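Local coordinates for hypothetical protein, similar to alpha-acetolactate decarboxylase (Staphylococcus aureus subsp. aureus, PDB 1XV2), which probably acts as a zinc-containing alpha-acetolactate decarboxylase, converting alpha-acetolactate to acetoin with release of carbon dioxide, at residues 6-11 with 206-211; 78-83 with 201-206. All coordinates share one frame; numbering follows the deposited sequence.

Contact 1 (6-11 with 206-211); sequences NVLYQH and ETFQQH
Strands 7-11 and 207-211 form a parallel pair, with Val7 to His11 facing Thr207 to His211 in order. The backbone bonds show the parallel pattern: Leu8 and Gln10 use both their N-H and C=O groups, as in Leu8 N to Thr207 O at 2.9 Å, while Thr207, Gln209 and His211 answer from the other strand. At the N-terminal end Asn6 O is gripped twice, by Thr207 N and by Glu206 N, the latter at 3.1 Å.

Side-chain hydrogen bonds extend the pairing. The extended Gln10 sends NE2 onto an in-plane lone pair of Gln210 OE1 at 3.0 Å, with the amides turned 52° apart, and NE2 also bonds Val170 O. Gln210, bent at chi2, directs NE2 to Gly12 O and His211 O. On the other face His11 and His211 meet rim to rim, ND1 to ND1 at 3.0 Å; either could donate. His11 NE2 bonds Thr25 OG1 of the same chain, and His211 NE2 bonds Glu206 OE2 of the second subunit, which probably keeps a proton on His211 NE2.

Packing completes the pair. The Tyr9 ring has the Gln209 amide at its edge, CE1 to NE2 3.4 Å, with planes 82° apart, and its OH lies 3.2 Å from His211 CB. Leu8 CD2 rests 4.1 Å from Phe208 CD1.

Tyr9 stacks on His34 and Phe208 on Phe112. Strand 7-11 lies between antiparallel strand 77-80 and strand 207-211, one of the sheet's two outermost strands within the chain, which an antiparallel strand of the second subunit continues across the dimer interface.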
ATOM      1  N   ASN A   6      13.499  -7.823   5.541  1.00 26.78           N
ATOM      2  CA  ASN A   6      12.620  -8.273   4.418  1.00 25.57           C
ATOM      3  C   ASN A   6      11.668  -7.159   4.008  1.00 24.10           C
ATOM      4  O   ASN A   6      10.487  -7.177   4.365  1.00 22.95           O
ATOM      5  CB  ASN A   6      11.812  -9.499   4.841  1.00 29.35           C
ATOM      6  CG  ASN A   6      12.677 -10.719   5.060  1.00 30.98           C
ATOM      7  OD1 ASN A   6      12.211 -11.741   5.561  1.00 33.51           O
ATOM      8  ND2 ASN A   6      13.943 -10.623   4.675  1.00 30.96           N
ATOM      9  N   VAL A   7      12.184  -6.197   3.249  1.00 21.97           N
ATOM     10  CA  VAL A   7      11.380  -5.064   2.807  1.00 21.15           C
ATOM     11  C   VAL A   7      11.303  -4.930   1.297  1.00 18.61           C
ATOM     12  O   VAL A   7      12.314  -5.012   0.603  1.00 21.04           O
ATOM     13  CB  VAL A   7      11.936  -3.732   3.366  1.00 23.15           C
ATOM     14  CG1 VAL A   7      11.095  -2.563   2.874  1.00 24.45           C
ATOM     15  CG2 VAL A   7      11.950  -3.771   4.881  1.00 23.89           C
ATOM     16  N   LEU A   8      10.092  -4.730   0.795  1.00 17.64           N
ATOM     17  CA  LEU A   8       9.880  -4.540  -0.632  1.00 14.53           C
ATOM     18  C   LEU A   8       9.681  -3.043  -0.825  1.00 14.04           C
ATOM     19  O   LEU A   8       8.795  -2.450  -0.218  1.00 14.39           O
ATOM     20  CB  LEU A   8       8.634  -5.291  -1.105  1.00 13.15           C
ATOM     21  CG  LEU A   8       8.166  -4.968  -2.527  1.00 12.40           C
ATOM     22  CD1 LEU A   8       9.318  -5.126  -3.498  1.00 12.35           C
ATOM     23  CD2 LEU A   8       7.018  -5.886  -2.909  1.00 14.68           C
ATOM     24  N   TYR A   9      10.510  -2.438  -1.665  1.00 14.49           N
ATOM     25  CA  TYR A   9      10.421  -1.005  -1.922  1.00 15.42           C
ATOM     26  C   TYR A   9       9.737  -0.713  -3.248  1.00 16.02           C
ATOM     27  O   TYR A   9      10.073  -1.298  -4.277  1.00 16.42           O
ATOM     28  CB  TYR A   9      11.818  -0.385  -1.946  1.00 15.89           C
ATOM     29  CG  TYR A   9      11.824   1.113  -2.173  1.00 17.23           C
ATOM     30  CD1 TYR A   9      11.641   2.000  -1.109  1.00 17.75           C
ATOM     31  CD2 TYR A   9      12.031   1.642  -3.448  1.00 16.91           C
ATOM     32  CE1 TYR A   9      11.672   3.382  -1.310  1.00 17.67           C
ATOM     33  CE2 TYR A   9      12.063   3.021  -3.661  1.00 17.65           C
ATOM     34  CZ  TYR A   9      11.886   3.883  -2.586  1.00 18.46           C
ATOM     35  OH  TYR A   9      11.942   5.244  -2.786  1.00 19.29           O
ATOM     36  N   GLN A  10       8.777   0.201  -3.228  1.00 15.54           N
ATOM     37  CA  GLN A  10       8.086   0.562  -4.450  1.00 16.63           C
ATOM     38  C   GLN A  10       8.002   2.075  -4.605  1.00 15.99           C
ATOM     39  O   GLN A  10       7.640   2.794  -3.671  1.00 16.10           O
ATOM     40  CB  GLN A  10       6.682  -0.058  -4.483  1.00 17.15           C
ATOM     41  CG  GLN A  10       5.940   0.169  -5.796  1.00 19.95           C
ATOM     42  CD  GLN A  10       4.732  -0.745  -5.975  1.00 20.06           C
ATOM     43  OE1 GLN A  10       4.863  -1.894  -6.398  1.00 21.49           O
ATOM     44  NE2 GLN A  10       3.551  -0.233  -5.650  1.00 17.79           N
ATOM     45  N   HIS A  11       8.372   2.554  -5.785  1.00 15.00           N
ATOM     46  CA  HIS A  11       8.311   3.977  -6.081  1.00 15.60           C
ATOM     47  C   HIS A  11       7.153   4.153  -7.048  1.00 15.12           C
ATOM     48  O   HIS A  11       7.176   3.619  -8.158  1.00 15.31           O
ATOM     49  CB  HIS A  11       9.604   4.466  -6.736  1.00 14.54           C
ATOM     50  CG  HIS A  11       9.536   5.891  -7.193  1.00 16.38           C
ATOM     51  ND1 HIS A  11       9.603   6.958  -6.322  1.00 16.62           N
ATOM     52  CD2 HIS A  11       9.334   6.421  -8.423  1.00 16.69           C
ATOM     53  CE1 HIS A  11       9.444   8.083  -6.996  1.00 17.01           C
ATOM     54  NE2 HIS A  11       9.277   7.785  -8.272  1.00 17.26           N
ATOM     55  N   GLU A 206       7.912  -8.806   4.999  1.00 19.53           N
ATOM     56  CA  GLU A 206       7.210  -8.468   6.227  1.00 20.41           C
ATOM     57  C   GLU A 206       6.805  -6.997   6.153  1.00 20.25           C
ATOM     58  O   GLU A 206       5.830  -6.574   6.774  1.00 20.48           O
ATOM     59  CB  GLU A 206       8.134  -8.694   7.429  1.00 23.21           C
ATOM     60  CG  GLU A 206       7.463  -8.558   8.788  1.00 26.63           C
ATOM     61  CD  GLU A 206       8.446  -8.722   9.935  1.00 29.37           C
ATOM     62  OE1 GLU A 206       9.333  -9.597   9.839  1.00 32.22           O
ATOM     63  OE2 GLU A 206       8.329  -7.986  10.937  1.00 31.45           O
ATOM     64  N   THR A 207       7.562  -6.226   5.378  1.00 19.48           N
ATOM     65  CA  THR A 207       7.296  -4.802   5.219  1.00 19.87           C
ATOM     66  C   THR A 207       7.284  -4.354   3.761  1.00 17.61           C
ATOM     67  O   THR A 207       8.141  -4.743   2.970  1.00 17.78           O
ATOM     68  CB  THR A 207       8.342  -3.954   5.962  1.00 19.31           C
ATOM     69  OG1 THR A 207       8.326  -4.291   7.352  1.00 22.50           O
ATOM     70  CG2 THR A 207       8.035  -2.464   5.800  1.00 20.14           C
ATOM     71  N   PHE A 208       6.297  -3.527   3.433  1.00 17.18           N
ATOM     72  CA  PHE A 208       6.120  -2.970   2.098  1.00 16.21           C
ATOM     73  C   PHE A 208       6.316  -1.465   2.243  1.00 16.67           C
ATOM     74  O   PHE A 208       5.541  -0.799   2.927  1.00 16.80           O
ATOM     75  CB  PHE A 208       4.703  -3.267   1.601  1.00 16.14           C
ATOM     76  CG  PHE A 208       4.364  -2.625   0.287  1.00 15.30           C
ATOM     77  CD1 PHE A 208       5.002  -3.016  -0.882  1.00 15.89           C
ATOM     78  CD2 PHE A 208       3.385  -1.639   0.218  1.00 15.59           C
ATOM     79  CE1 PHE A 208       4.667  -2.433  -2.105  1.00 17.87           C
ATOM     80  CE2 PHE A 208       3.045  -1.052  -0.999  1.00 14.98           C
ATOM     81  CZ  PHE A 208       3.686  -1.449  -2.161  1.00 15.69           C
ATOM     82  N   GLN A 209       7.354  -0.934   1.609  1.00 16.07           N
ATOM     83  CA  GLN A 209       7.644   0.498   1.691  1.00 16.72           C
ATOM     84  C   GLN A 209       7.261   1.227   0.405  1.00 15.19           C
ATOM     85  O   GLN A 209       7.935   1.095  -0.619  1.00 16.14           O
ATOM     86  CB  GLN A 209       9.130   0.705   1.990  1.00 15.81           C
ATOM     87  CG  GLN A 209       9.531   2.145   2.250  1.00 18.30           C
ATOM     88  CD  GLN A 209      10.987   2.266   2.649  1.00 18.42           C
ATOM     89  OE1 GLN A 209      11.461   1.527   3.504  1.00 20.15           O
ATOM     90  NE2 GLN A 209      11.701   3.207   2.040  1.00 19.82           N
ATOM     91  N   GLN A 210       6.178   1.995   0.467  1.00 15.81           N
ATOM     92  CA  GLN A 210       5.680   2.739  -0.691  1.00 16.22           C
ATOM     93  C   GLN A 210       6.149   4.191  -0.681  1.00 16.22           C
ATOM     94  O   GLN A 210       5.878   4.931   0.263  1.00 15.26           O
ATOM     95  CB  GLN A 210       4.148   2.703  -0.721  1.00 16.16           C
ATOM     96  CG  GLN A 210       3.524   3.507  -1.857  1.00 14.99           C
ATOM     97  CD  GLN A 210       3.813   2.915  -3.223  1.00 18.16           C
ATOM     98  OE1 GLN A 210       3.300   1.850  -3.571  1.00 18.77           O
ATOM     99  NE2 GLN A 210       4.642   3.599  -4.004  1.00 16.19           N
ATOM    100  N   HIS A 211       6.839   4.596  -1.744  1.00 18.26           N
ATOM    101  CA  HIS A 211       7.352   5.957  -1.853  1.00 18.05           C
ATOM    102  C   HIS A 211       6.588   6.731  -2.920  1.00 17.43           C
ATOM    103  O   HIS A 211       6.278   6.197  -3.985  1.00 18.49           O
ATOM    104  CB  HIS A 211       8.846   5.922  -2.181  1.00 19.75           C
ATOM    105  CG  HIS A 211       9.479   7.275  -2.278  1.00 23.23           C
ATOM    106  ND1 HIS A 211       9.874   7.828  -3.478  1.00 24.47           N
ATOM    107  CD2 HIS A 211       9.788   8.185  -1.324  1.00 24.99           C
ATOM    108  CE1 HIS A 211      10.399   9.020  -3.259  1.00 25.13           C
ATOM    109  NE2 HIS A 211      10.358   9.261  -1.960  1.00 27.44           N
TER

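Contact 2 (78-83 with 201-206); sequences SITNFK and EIQNFE
Phe82 and Gln203 carry this contact, the Phe82 ring laying its rim on strand 198-204. Its CZ meets Glu201 CB at 3.6 Å with that atom near the ring plane, and CE1 lies 3.7 Å from Gln203 CB. Gln203, with CG anti to the backbone N (chi1 -179°) and an extended chain, runs antiparallel alongside Phe82, bringing its CG 3.3 Å from Lys83 O. Further along, Thr80 and Phe205 approach tip to tip: Thr80 OG1 sits at the ring edge, near its plane, 3.1 Å from Phe205 CE1.

A second shell surrounds these groups. Thr80 OG1 stands anti to its backbone N (chi1 -173°) and is hydrogen-bonded to Val7 O, while Phe82 N is held by Asn36 OD1, which helps place the loop after strand 77-80. Ala114 of the neighbouring strand 113-118 touches both phenylalanine rings, and Phe161 packs against Thr80 and Phe205.

Here the end of strand 77-80 and the residues after it meet the other sheet by side chains lying on side chains and backbone, without a ladder. Van der Waals packing of the Phe82 ring and Gln203 chain dominates, with polar groups of Gln203 and Thr80 among it. With its proton given to Val7 O, the Thr80 oxygen faces the positive C-H edge of Phe205, probably a weakly favourable contact.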
ATOM      1  N   SER A  78       9.813  -1.272  -8.633  1.00 14.54           N
ATOM      2  CA  SER A  78       9.722  -2.145  -7.468  1.00 16.33           C
ATOM      3  C   SER A  78      11.096  -2.780  -7.319  1.00 16.26           C
ATOM      4  O   SER A  78      11.638  -3.315  -8.290  1.00 17.74           O
ATOM      5  CB  SER A  78       8.670  -3.235  -7.690  1.00 18.42           C
ATOM      6  OG  SER A  78       7.390  -2.667  -7.908  1.00 23.44           O
ATOM      7  N   ILE A  79      11.666  -2.726  -6.119  1.00 15.66           N
ATOM      8  CA  ILE A  79      12.996  -3.289  -5.910  1.00 15.44           C
ATOM      9  C   ILE A  79      13.201  -3.825  -4.495  1.00 14.94           C
ATOM     10  O   ILE A  79      12.481  -3.464  -3.569  1.00 13.18           O
ATOM     11  CB  ILE A  79      14.081  -2.231  -6.211  1.00 16.32           C
ATOM     12  CG1 ILE A  79      15.404  -2.914  -6.548  1.00 15.99           C
ATOM     13  CG2 ILE A  79      14.259  -1.311  -5.004  1.00 15.59           C
ATOM     14  CD1 ILE A  79      16.468  -1.959  -7.076  1.00 18.13           C
ATOM     15  N   THR A  80      14.194  -4.693  -4.334  1.00 16.61           N
ATOM     16  CA  THR A  80      14.475  -5.267  -3.028  1.00 17.64           C
ATOM     17  C   THR A  80      15.901  -5.784  -2.916  1.00 18.74           C
ATOM     18  O   THR A  80      16.561  -6.041  -3.924  1.00 17.81           O
ATOM     19  CB  THR A  80      13.529  -6.449  -2.730  1.00 18.27           C
ATOM     20  OG1 THR A  80      13.721  -6.892  -1.381  1.00 18.25           O
ATOM     21  CG2 THR A  80      13.820  -7.611  -3.677  1.00 18.16           C
ATOM     22  N   ASN A  81      16.376  -5.898  -1.680  1.00 21.77           N
ATOM     23  CA  ASN A  81      17.696  -6.451  -1.405  1.00 23.84           C
ATOM     24  C   ASN A  81      17.356  -7.926  -1.282  1.00 23.85           C
ATOM     25  O   ASN A  81      17.014  -8.405  -0.202  1.00 24.02           O
ATOM     26  CB  ASN A  81      18.249  -5.934  -0.076  1.00 27.13           C
ATOM     27  CG  ASN A  81      18.619  -4.471  -0.131  1.00 31.11           C
ATOM     28  OD1 ASN A  81      19.397  -4.048  -0.990  1.00 32.20           O
ATOM     29  ND2 ASN A  81      18.069  -3.685   0.792  1.00 33.03           N
ATOM     30  N   PHE A  82      17.428  -8.634  -2.404  1.00 25.01           N
ATOM     31  CA  PHE A  82      17.071 -10.044  -2.446  1.00 25.29           C
ATOM     32  C   PHE A  82      17.847 -10.961  -1.516  1.00 25.85           C
ATOM     33  O   PHE A  82      19.054 -11.135  -1.650  1.00 25.23           O
ATOM     34  CB  PHE A  82      17.176 -10.575  -3.876  1.00 24.66           C
ATOM     35  CG  PHE A  82      16.448 -11.869  -4.087  1.00 25.46           C
ATOM     36  CD1 PHE A  82      15.073 -11.943  -3.886  1.00 24.74           C
ATOM     37  CD2 PHE A  82      17.132 -13.021  -4.467  1.00 26.51           C
ATOM     38  CE1 PHE A  82      14.387 -13.145  -4.059  1.00 25.23           C
ATOM     39  CE2 PHE A  82      16.456 -14.228  -4.643  1.00 24.30           C
ATOM     40  CZ  PHE A  82      15.080 -14.289  -4.437  1.00 25.16           C
ATOM     41  N   LYS A  83      17.117 -11.550  -0.577  1.00 27.72           N
ATOM     42  CA  LYS A  83      17.659 -12.491   0.395  1.00 29.75           C
ATOM     43  C   LYS A  83      16.721 -13.702   0.350  1.00 29.30           C
ATOM     44  O   LYS A  83      15.707 -13.743   1.050  1.00 27.99           O
ATOM     45  CB  LYS A  83      17.659 -11.859   1.791  1.00 31.90           C
ATOM     46  CG  LYS A  83      18.006 -12.811   2.926  1.00 35.87           C
ATOM     47  CD  LYS A  83      19.432 -13.325   2.826  1.00 38.31           C
ATOM     48  CE  LYS A  83      19.710 -14.355   3.910  1.00 39.49           C
ATOM     49  NZ  LYS A  83      18.817 -15.543   3.768  1.00 41.24           N
ATOM     50  N   GLU A 201      14.086 -19.110  -6.498  1.00 21.13           N
ATOM     51  CA  GLU A 201      14.387 -18.508  -5.204  1.00 23.11           C
ATOM     52  C   GLU A 201      13.233 -17.589  -4.820  1.00 22.86           C
ATOM     53  O   GLU A 201      12.759 -16.794  -5.636  1.00 24.29           O
ATOM     54  CB  GLU A 201      15.687 -17.705  -5.272  1.00 23.87           C
ATOM     55  CG  GLU A 201      16.930 -18.563  -5.396  1.00 28.25           C
ATOM     56  CD  GLU A 201      18.173 -17.740  -5.660  1.00 30.38           C
ATOM     57  OE1 GLU A 201      18.286 -17.171  -6.767  1.00 34.24           O
ATOM     58  OE2 GLU A 201      19.034 -17.656  -4.762  1.00 32.04           O
ATOM     59  N   ILE A 202      12.776 -17.706  -3.579  1.00 21.49           N
ATOM     60  CA  ILE A 202      11.674 -16.888  -3.096  1.00 22.24           C
ATOM     61  C   ILE A 202      12.064 -16.125  -1.836  1.00 22.75           C
ATOM     62  O   ILE A 202      12.908 -16.576  -1.056  1.00 21.05           O
ATOM     63  CB  ILE A 202      10.440 -17.752  -2.756  1.00 21.61           C
ATOM     64  CG1 ILE A 202      10.028 -18.585  -3.966  1.00 23.03           C
ATOM     65  CG2 ILE A 202       9.280 -16.862  -2.335  1.00 23.00           C
ATOM     66  CD1 ILE A 202       8.841 -19.496  -3.700  1.00 24.05           C
ATOM     67  N   GLN A 203      11.447 -14.962  -1.651  1.00 23.54           N
ATOM     68  CA  GLN A 203      11.678 -14.139  -0.473  1.00 23.85           C
ATOM     69  C   GLN A 203      10.332 -13.564  -0.049  1.00 23.39           C
ATOM     70  O   GLN A 203       9.654 -12.911  -0.843  1.00 24.64           O
ATOM     71  CB  GLN A 203      12.653 -13.002  -0.776  1.00 25.83           C
ATOM     72  CG  GLN A 203      12.948 -12.135   0.443  1.00 27.91           C
ATOM     73  CD  GLN A 203      13.864 -10.965   0.140  1.00 28.61           C
ATOM     74  OE1 GLN A 203      14.292 -10.252   1.047  1.00 31.06           O
ATOM     75  NE2 GLN A 203      14.165 -10.757  -1.138  1.00 29.56           N
ATOM     76  N   ASN A 204       9.943 -13.819   1.196  1.00 21.34           N
ATOM     77  CA  ASN A 204       8.675 -13.325   1.717  1.00 22.37           C
ATOM     78  C   ASN A 204       8.912 -12.004   2.449  1.00 21.72           C
ATOM     79  O   ASN A 204       9.836 -11.893   3.251  1.00 22.30           O
ATOM     80  CB  ASN A 204       8.067 -14.362   2.662  1.00 23.41           C
ATOM     81  CG  ASN A 204       7.964 -15.738   2.021  1.00 24.59           C
ATOM     82  OD1 ASN A 204       7.207 -15.943   1.070  1.00 24.54           O
ATOM     83  ND2 ASN A 204       8.739 -16.685   2.534  1.00 25.97           N
ATOM     84  N   PHE A 205       8.073 -11.010   2.171  1.00 20.31           N
ATOM     85  CA  PHE A 205       8.218  -9.690   2.779  1.00 18.72           C
ATOM     86  C   PHE A 205       7.327  -9.435   3.987  1.00 18.67           C
ATOM     87  O   PHE A 205       6.149  -9.789   4.002  1.00 19.26           O
ATOM     88  CB  PHE A 205       7.976  -8.599   1.726  1.00 16.55           C
ATOM     89  CG  PHE A 205       9.008  -8.577   0.629  1.00 17.47           C
ATOM     90  CD1 PHE A 205      10.344  -8.308   0.918  1.00 15.75           C
ATOM     91  CD2 PHE A 205       8.649  -8.852  -0.687  1.00 16.77           C
ATOM     92  CE1 PHE A 205      11.312  -8.320  -0.092  1.00 17.59           C
ATOM     93  CE2 PHE A 205       9.610  -8.865  -1.706  1.00 17.58           C
ATOM     94  CZ  PHE A 205      10.942  -8.599  -1.407  1.00 15.75           C
ATOM     95  N   GLU A 206       7.912  -8.806   4.999  1.00 19.53           N
ATOM     96  CA  GLU A 206       7.210  -8.468   6.227  1.00 20.41           C
ATOM     97  C   GLU A 206       6.805  -6.997   6.153  1.00 20.25           C
ATOM     98  O   GLU A 206       5.830  -6.574   6.774  1.00 20.48           O
ATOM     99  CB  GLU A 206       8.134  -8.694   7.429  1.00 23.21           C
ATOM    100  CG  GLU A 206       7.463  -8.558   8.788  1.00 26.63           C
ATOM    101  CD  GLU A 206       8.446  -8.722   9.935  1.00 29.37           C
ATOM    102  OE1 GLU A 206       9.333  -9.597   9.839  1.00 32.22           O
ATOM    103  OE2 GLU A 206       8.329  -7.986  10.937  1.00 31.45           O
TER

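From the N terminus, the chain lays down strand 7-11, passes through strand 77-80 and much later reaches strands 198-204 and 207-211, which follow each other directly. Contact 2 closes a loop of 117 residues between its segments, and this lies within the longer loop of 194 residues that contact 1 closes. The two share Glu206, where the chain leaves one sheet for the other, and are joined by Tyr9 O, probably bonded to Ile79 N at 2.8 Å. Contact 1 thus adds the edge strand through which the mixed sheet continues into the second subunit, and contact 2 ties that sheet to the antiparallel sheet that holds strand 198-204.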